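Local coordinates for protein mandelate racemase/muconate lactonizing enzyme (Jannaschia sp., PDB 4J3Z) that is probably an enzyme of the enolase superfamily, whose members abstract a proton from the carbon beside a substrate carboxylate, though its own substrate is not established, at residues 283-297 against 317-330. Sequence-based numbering, arbitrary orientation.
Sequences ALGRAGGIWEGKKIA and EWAANVHLGVSCPN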
ATOM      1  N   ALA D 283       0.746  25.647  18.045  1.00 27.13           N
ATOM      2  CA  ALA D 283       1.039  26.799  18.877  1.00 28.12           C
ATOM      3  C   ALA D 283       1.724  27.747  17.915  1.00 29.87           C
ATOM      4  O   ALA D 283       2.813  27.453  17.395  1.00 31.27           O
ATOM      5  CB  ALA D 283       1.951  26.422  20.027  1.00 28.34           C
ATOM      6  N   LEU D 284       1.059  28.859  17.627  1.00 29.98           N
ATOM      7  CA  LEU D 284       1.533  29.778  16.595  1.00 30.42           C
ATOM      8  C   LEU D 284       2.941  30.310  16.847  1.00 29.94           C
ATOM      9  O   LEU D 284       3.688  30.543  15.901  1.00 31.60           O
ATOM     10  CB  LEU D 284       0.532  30.916  16.378  1.00 29.68           C
ATOM     11  CG  LEU D 284      -0.431  30.785  15.191  1.00 30.15           C
ATOM     12  CD1 LEU D 284      -0.843  29.347  14.898  1.00 31.23           C
ATOM     13  CD2 LEU D 284      -1.662  31.649  15.398  1.00 29.78           C
ATOM     14  N   GLY D 285       3.301  30.470  18.119  1.00 28.63           N
ATOM     15  CA  GLY D 285       4.627  30.959  18.504  1.00 27.28           C
ATOM     16  C   GLY D 285       5.745  29.949  18.342  1.00 27.14           C
ATOM     17  O   GLY D 285       6.896  30.245  18.657  1.00 27.07           O
ATOM     18  N   ARG D 286       5.396  28.757  17.860  1.00 27.73           N
ATOM     19  CA  ARG D 286       6.347  27.684  17.559  1.00 26.55           C
ATOM     20  C   ARG D 286       6.234  27.232  16.100  1.00 26.66           C
ATOM     21  O   ARG D 286       7.252  27.011  15.431  1.00 27.25           O
ATOM     22  CB  ARG D 286       6.092  26.495  18.492  1.00 27.03           C
ATOM     23  CG  ARG D 286       6.679  25.159  18.046  1.00 26.42           C
ATOM     24  CD  ARG D 286       6.513  24.101  19.121  1.00 25.43           C
ATOM     25  NE  ARG D 286       7.347  24.385  20.286  1.00 25.93           N
ATOM     26  CZ  ARG D 286       7.093  23.969  21.530  1.00 26.35           C
ATOM     27  NH1 ARG D 286       6.006  23.247  21.804  1.00 25.56           N
ATOM     28  NH2 ARG D 286       7.928  24.293  22.511  1.00 26.25           N
ATOM     29  N   ALA D 287       4.995  27.078  15.626  1.00 26.01           N
ATOM     30  CA  ALA D 287       4.699  26.501  14.299  1.00 25.10           C
ATOM     31  C   ALA D 287       5.321  27.248  13.123  1.00 25.14           C
ATOM     32  O   ALA D 287       5.540  26.665  12.062  1.00 24.95           O
ATOM     33  CB  ALA D 287       3.195  26.382  14.094  1.00 24.41           C
ATOM     34  N   GLY D 288       5.585  28.537  13.306  1.00 25.62           N
ATOM     35  CA  GLY D 288       6.128  29.361  12.233  1.00 25.62           C
ATOM     36  C   GLY D 288       5.366  30.648  12.018  1.00 25.99           C
ATOM     37  O   GLY D 288       5.665  31.395  11.083  1.00 25.65           O
ATOM     38  N   GLY D 289       4.370  30.896  12.873  1.00 26.46           N
ATOM     39  CA  GLY D 289       3.630  32.163  12.863  1.00 26.48           C
ATOM     40  C   GLY D 289       2.248  32.123  12.240  1.00 26.61           C
ATOM     41  O   GLY D 289       1.727  31.064  11.903  1.00 26.38           O
ATOM     42  N   ILE D 290       1.658  33.301  12.073  1.00 27.47           N
ATOM     43  CA  ILE D 290       0.272  33.439  11.606  1.00 26.88           C
ATOM     44  C   ILE D 290       0.080  32.963  10.158  1.00 26.60           C
ATOM     45  O   ILE D 290      -0.922  32.314   9.847  1.00 28.38           O
ATOM     46  CB  ILE D 290      -0.205  34.896  11.757  1.00 27.01           C
ATOM     47  CG1 ILE D 290       0.038  35.381  13.190  1.00 26.75           C
ATOM     48  CG2 ILE D 290      -1.667  35.037  11.359  1.00 27.77           C
ATOM     49  CD1 ILE D 290      -0.159  36.865  13.394  1.00 26.95           C
ATOM     50  N   TRP D 291       1.045  33.267   9.291  1.00 25.26           N
ATOM     51  CA  TRP D 291       0.978  32.914   7.871  1.00 24.41           C
ATOM     52  C   TRP D 291       1.224  31.428   7.678  1.00 24.96           C
ATOM     53  O   TRP D 291       0.518  30.769   6.911  1.00 25.04           O
ATOM     54  CB  TRP D 291       1.972  33.751   7.055  1.00 23.90           C
ATOM     55  CG  TRP D 291       1.814  33.646   5.564  1.00 22.82           C
ATOM     56  CD1 TRP D 291       2.641  32.983   4.701  1.00 22.73           C
ATOM     57  CD2 TRP D 291       0.776  34.218   4.763  1.00 22.56           C
ATOM     58  NE1 TRP D 291       2.179  33.104   3.409  1.00 22.42           N
ATOM     59  CE2 TRP D 291       1.036  33.856   3.416  1.00 22.12           C
ATOM     60  CE3 TRP D 291      -0.349  35.006   5.048  1.00 22.56           C
ATOM     61  CZ2 TRP D 291       0.216  34.259   2.355  1.00 21.60           C
ATOM     62  CZ3 TRP D 291      -1.166  35.405   3.998  1.00 22.51           C
ATOM     63  CH2 TRP D 291      -0.877  35.029   2.660  1.00 22.32           C
ATOM     64  N   GLU D 292       2.210  30.892   8.391  1.00 25.15           N
ATOM     65  CA  GLU D 292       2.404  29.448   8.428  1.00 24.87           C
ATOM     66  C   GLU D 292       1.123  28.781   8.944  1.00 24.34           C
ATOM     67  O   GLU D 292       0.639  27.821   8.351  1.00 23.92           O
ATOM     68  CB  GLU D 292       3.640  29.086   9.262  1.00 25.28           C
ATOM     69  CG  GLU D 292       4.270  27.728   8.937  1.00 26.25           C
ATOM     70  CD  GLU D 292       4.913  27.638   7.545  1.00 27.86           C
ATOM     71  OE1 GLU D 292       4.963  28.657   6.805  1.00 27.14           O
ATOM     72  OE2 GLU D 292       5.368  26.525   7.180  1.00 27.93           O
ATOM     73  N   GLY D 293       0.560  29.327  10.023  1.00 25.25           N
ATOM     74  CA  GLY D 293      -0.730  28.870  10.574  1.00 24.34           C
ATOM     75  C   GLY D 293      -1.804  28.734   9.516  1.00 24.39           C
ATOM     76  O   GLY D 293      -2.472  27.701   9.436  1.00 23.87           O
ATOM     77  N   LYS D 294      -1.955  29.772   8.685  1.00 25.13           N
ATOM     78  CA  LYS D 294      -2.863  29.725   7.530  1.00 25.39           C
ATOM     79  C   LYS D 294      -2.565  28.564   6.585  1.00 25.06           C
ATOM     80  O   LYS D 294      -3.490  27.922   6.074  1.00 24.78           O
ATOM     81  CB  LYS D 294      -2.830  31.038   6.734  1.00 26.56           C
ATOM     82  CG  LYS D 294      -3.771  32.124   7.222  1.00 27.67           C
ATOM     83  CD  LYS D 294      -5.239  31.715   7.152  1.00 28.62           C
ATOM     84  CE  LYS D 294      -5.790  31.770   5.738  1.00 28.58           C
ATOM     85  NZ  LYS D 294      -7.248  31.478   5.782  1.00 28.54           N
ATOM     86  N   LYS D 295      -1.323  28.247   6.380  1.00 25.79           N
ATOM     87  CA  LYS D 295      -1.085  27.189   5.487  1.00 27.70           C
ATOM     88  C   LYS D 295      -1.113  25.815   6.092  1.00 27.89           C
ATOM     89  O   LYS D 295      -1.279  24.872   5.415  1.00 28.68           O
ATOM     90  CB  LYS D 295       0.124  27.469   4.615  1.00 29.00           C
ATOM     91  CG  LYS D 295       1.335  27.848   5.351  1.00 29.44           C
ATOM     92  CD  LYS D 295       2.489  27.838   4.424  1.00 31.45           C
ATOM     93  CE  LYS D 295       2.862  29.197   3.933  1.00 33.57           C
ATOM     94  NZ  LYS D 295       3.723  29.055   2.765  1.00 33.72           N
ATOM     95  N   ILE D 296      -1.008  25.722   7.387  1.00 26.20           N
ATOM     96  CA  ILE D 296      -1.340  24.502   8.106  1.00 24.91           C
ATOM     97  C   ILE D 296      -2.860  24.300   8.055  1.00 25.69           C
ATOM     98  O   ILE D 296      -3.355  23.169   8.011  1.00 26.05           O
ATOM     99  CB  ILE D 296      -0.858  24.537   9.575  1.00 23.86           C
ATOM    100  CG1 ILE D 296       0.660  24.742   9.645  1.00 22.62           C
ATOM    101  CG2 ILE D 296      -1.276  23.262  10.309  1.00 22.69           C
ATOM    102  CD1 ILE D 296       1.152  25.213  10.999  1.00 22.13           C
ATOM    103  N   ALA D 297      -3.596  25.403   8.059  1.00 25.82           N
ATOM    104  CA  ALA D 297      -5.062  25.349   7.990  1.00 24.92           C
ATOM    105  C   ALA D 297      -5.562  24.900   6.616  1.00 25.76           C
ATOM    106  O   ALA D 297      -6.596  24.244   6.514  1.00 26.65           O
ATOM    107  CB  ALA D 297      -5.654  26.694   8.360  1.00 23.65           C
ATOM    108  N   GLU D 317       0.035  35.621  21.647  1.00 26.82           N
ATOM    109  CA  GLU D 317      -0.252  34.385  20.903  1.00 26.12           C
ATOM    110  C   GLU D 317      -1.758  34.072  20.869  1.00 27.09           C
ATOM    111  O   GLU D 317      -2.254  33.521  19.879  1.00 27.60           O
ATOM    112  CB  GLU D 317       0.525  33.192  21.473  1.00 25.27           C
ATOM    113  CG  GLU D 317       0.427  31.908  20.651  1.00 24.36           C
ATOM    114  CD  GLU D 317       1.141  30.729  21.298  1.00 24.44           C
ATOM    115  OE1 GLU D 317       0.667  30.249  22.347  1.00 24.61           O
ATOM    116  OE2 GLU D 317       2.177  30.268  20.756  1.00 24.11           O
ATOM    117  N   TRP D 318      -2.465  34.414  21.951  1.00 26.84           N
ATOM    118  CA  TRP D 318      -3.925  34.280  22.026  1.00 26.26           C
ATOM    119  C   TRP D 318      -4.616  35.116  20.961  1.00 27.38           C
ATOM    120  O   TRP D 318      -5.427  34.595  20.193  1.00 27.57           O
ATOM    121  CB  TRP D 318      -4.437  34.654  23.423  1.00 26.70           C
ATOM    122  CG  TRP D 318      -5.918  35.040  23.505  1.00 25.88           C
ATOM    123  CD1 TRP D 318      -6.428  36.266  23.829  1.00 25.06           C
ATOM    124  CD2 TRP D 318      -7.050  34.190  23.261  1.00 24.88           C
ATOM    125  NE1 TRP D 318      -7.801  36.234  23.801  1.00 24.74           N
ATOM    126  CE2 TRP D 318      -8.210  34.971  23.461  1.00 24.33           C
ATOM    127  CE3 TRP D 318      -7.195  32.847  22.889  1.00 25.04           C
ATOM    128  CZ2 TRP D 318      -9.495  34.456  23.308  1.00 24.22           C
ATOM    129  CZ3 TRP D 318      -8.477  32.334  22.740  1.00 25.18           C
ATOM    130  CH2 TRP D 318      -9.610  33.138  22.947  1.00 24.93           C
ATOM    131  N   ALA D 319      -4.288  36.409  20.915  1.00 28.19           N
ATOM    132  CA  ALA D 319      -4.786  37.300  19.866  1.00 26.96           C
ATOM    133  C   ALA D 319      -4.533  36.693  18.493  1.00 27.06           C
ATOM    134  O   ALA D 319      -5.482  36.434  17.759  1.00 26.85           O
ATOM    135  CB  ALA D 319      -4.145  38.673  19.976  1.00 26.65           C
ATOM    136  N   ALA D 320      -3.258  36.440  18.176  1.00 27.26           N
ATOM    137  CA  ALA D 320      -2.830  35.841  16.904  1.00 25.88           C
ATOM    138  C   ALA D 320      -3.650  34.612  16.522  1.00 26.64           C
ATOM    139  O   ALA D 320      -4.052  34.481  15.368  1.00 27.95           O
ATOM    140  CB  ALA D 320      -1.344  35.501  16.950  1.00 25.07           C
ATOM    141  N   ASN D 321      -3.890  33.718  17.489  1.00 25.96           N
ATOM    142  CA  ASN D 321      -4.833  32.601  17.325  1.00 25.12           C
ATOM    143  C   ASN D 321      -6.199  33.081  16.896  1.00 24.91           C
ATOM    144  O   ASN D 321      -6.793  32.524  15.975  1.00 25.30           O
ATOM    145  CB  ASN D 321      -5.030  31.835  18.639  1.00 25.03           C
ATOM    146  CG  ASN D 321      -3.761  31.201  19.148  1.00 25.53           C
ATOM    147  OD1 ASN D 321      -2.841  30.902  18.375  1.00 26.07           O
ATOM    148  ND2 ASN D 321      -3.700  30.987  20.460  1.00 24.86           N
ATOM    149  N   VAL D 322      -6.707  34.102  17.584  1.00 24.69           N
ATOM    150  CA  VAL D 322      -8.092  34.519  17.400  1.00 24.53           C
ATOM    151  C   VAL D 322      -8.276  35.003  15.976  1.00 24.36           C
ATOM    152  O   VAL D 322      -9.229  34.611  15.312  1.00 24.78           O
ATOM    153  CB  VAL D 322      -8.532  35.568  18.448  1.00 23.65           C
ATOM    154  CG1 VAL D 322      -9.708  36.408  17.953  1.00 23.37           C
ATOM    155  CG2 VAL D 322      -8.867  34.883  19.760  1.00 22.49           C
ATOM    156  N   HIS D 323      -7.325  35.808  15.509  1.00 23.42           N
ATOM    157  CA  HIS D 323      -7.356  36.362  14.166  1.00 22.62           C
ATOM    158  C   HIS D 323      -7.222  35.305  13.077  1.00 24.31           C
ATOM    159  O   HIS D 323      -7.944  35.351  12.082  1.00 25.51           O
ATOM    160  CB  HIS D 323      -6.272  37.423  14.012  1.00 21.44           C
ATOM    161  CG  HIS D 323      -6.630  38.733  14.632  1.00 20.25           C
ATOM    162  ND1 HIS D 323      -7.295  39.722  13.943  1.00 20.09           N
ATOM    163  CD2 HIS D 323      -6.417  39.220  15.876  1.00 19.87           C
ATOM    164  CE1 HIS D 323      -7.472  40.765  14.734  1.00 19.91           C
ATOM    165  NE2 HIS D 323      -6.947  40.487  15.913  1.00 19.68           N
ATOM    166  N   LEU D 324      -6.294  34.366  13.248  1.00 24.28           N
ATOM    167  CA  LEU D 324      -6.202  33.223  12.340  1.00 24.63           C
ATOM    168  C   LEU D 324      -7.491  32.410  12.382  1.00 25.31           C
ATOM    169  O   LEU D 324      -7.937  31.883  11.358  1.00 25.92           O
ATOM    170  CB  LEU D 324      -4.995  32.347  12.679  1.00 24.19           C
ATOM    171  CG  LEU D 324      -4.892  30.930  12.102  1.00 24.01           C
ATOM    172  CD1 LEU D 324      -4.877  30.933  10.588  1.00 23.99           C
ATOM    173  CD2 LEU D 324      -3.665  30.207  12.644  1.00 23.89           C
ATOM    174  N   GLY D 325      -8.082  32.317  13.571  1.00 25.08           N
ATOM    175  CA  GLY D 325      -9.319  31.565  13.775  1.00 24.67           C
ATOM    176  C   GLY D 325     -10.506  32.192  13.071  1.00 24.74           C
ATOM    177  O   GLY D 325     -11.418  31.490  12.635  1.00 25.06           O
ATOM    178  N   VAL D 326     -10.495  33.518  12.958  1.00 24.75           N
ATOM    179  CA  VAL D 326     -11.581  34.240  12.303  1.00 24.70           C
ATOM    180  C   VAL D 326     -11.662  33.864  10.829  1.00 25.02           C
ATOM    181  O   VAL D 326     -12.753  33.783  10.251  1.00 24.74           O
ATOM    182  CB  VAL D 326     -11.414  35.764  12.439  1.00 23.81           C
ATOM    183  CG1 VAL D 326     -12.482  36.498  11.637  1.00 23.67           C
ATOM    184  CG2 VAL D 326     -11.478  36.176  13.899  1.00 24.34           C
ATOM    185  N   SER D 327     -10.488  33.606  10.255  1.00 25.27           N
ATOM    186  CA  SER D 327     -10.292  33.496   8.821  1.00 25.77           C
ATOM    187  C   SER D 327     -10.445  32.090   8.223  1.00 27.42           C
ATOM    188  O   SER D 327     -10.518  31.957   6.990  1.00 27.83           O
ATOM    189  CB  SER D 327      -8.917  34.054   8.474  1.00 26.15           C
ATOM    190  OG  SER D 327      -7.917  33.449   9.277  1.00 25.43           O
ATOM    191  N   CYS D 328     -10.495  31.059   9.074  1.00 27.62           N
ATOM    192  CA  CYS D 328     -10.508  29.661   8.609  1.00 27.80           C
ATOM    193  C   CYS D 328     -11.903  29.020   8.648  1.00 29.95           C
ATOM    194  O   CYS D 328     -12.527  28.948   9.718  1.00 30.91           O
ATOM    195  CB  CYS D 328      -9.533  28.794   9.414  1.00 27.18           C
ATOM    196  SG  CYS D 328      -7.788  29.294   9.417  1.00 26.10           S
ATOM    197  N   PRO D 329     -12.398  28.560   7.476  1.00 28.69           N
ATOM    198  CA  PRO D 329     -13.650  27.796   7.375  1.00 27.54           C
ATOM    199  C   PRO D 329     -13.635  26.505   8.180  1.00 27.55           C
ATOM    200  O   PRO D 329     -14.698  26.026   8.605  1.00 28.52           O
ATOM    201  CB  PRO D 329     -13.745  27.480   5.877  1.00 27.46           C
ATOM    202  CG  PRO D 329     -13.043  28.636   5.227  1.00 27.79           C
ATOM    203  CD  PRO D 329     -11.896  28.965   6.148  1.00 27.49           C
ATOM    204  N   ASN D 330     -12.441  25.959   8.395  1.00 26.57           N
ATOM    205  CA  ASN D 330     -12.263  24.678   9.075  1.00 24.98           C
ATOM    206  C   ASN D 330     -11.912  24.811  10.560  1.00 24.43           C
ATOM    207  O   ASN D 330     -11.506  23.840  11.194  1.00 23.95           O
ATOM    208  CB  ASN D 330     -11.202  23.835   8.354  1.00 24.37           C
ATOM    209  CG  ASN D 330      -9.837  24.492   8.353  1.00 24.05           C
ATOM    210  OD1 ASN D 330      -9.727  25.714   8.297  1.00 23.77           O
ATOM    211  ND2 ASN D 330      -8.787  23.680   8.418  1.00 24.27           N
TER
HETATM  212  O   HOH W   1      -1.015  29.341  19.281  1.00 24.36           O
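Leu324 and Leu284 interlock as knobs into holes, each filling a hollow on the other segment. Leu324 drops among Leu284, Ile290, Gly293 and Lys294; its CG stands anti to the backbone N (chi1 165°), which carries the two methyls across the interface. Leu324 CD2 meets Leu284 CD2 at 3.7 Å. The same methyl, Leu324 CD2, lies 3.8 Å from Gly293 CA, where a glycine leaves room for the branched tip. Leu324 CD1 rests 3.5 Å from Lys294 CD, on the aliphatic part of the lysine. Leu284 in turn sits among Glu317, Ala320, Asn321 and Leu324. Ala320 is small enough to let Ile290 come close, and Ala320 CB lies 4.0 Å from Ile290 CD1; further along, Ala297 CB packs on Cys328 SG.

These are successive helices on the outside of the C-terminal barrel characteristic of the enolase superfamily: helix 290-302 follows strand 279-280, and helix 315-327 follows strand 306-307. Their short segments run in roughly the same direction, 40° apart, with axes 10.2 Å from each other. Met100 of helix 89-109 covers Leu284 and Ile290.

The polar contacts across the two segments lie toward the ends. Glu317 reaches the start of the weakly bonded helix about 284-287, where its OE2 accepts from Gly285 N through the anti lone pair (2.9 Å). Beside it a water accepts from Leu284 N and donates to Asn321 OD1, bridging the segments. At the far end Asn330 ND2 gives Ala297 O a weak bond, 3.0 Å long and bent to 122° at the hydrogen. Between them Lys294, bent at chi2 and chi3, carries its ammonium past Leu324 to Leu118 O and a salt bridge with Glu72 of a neighbouring subunit.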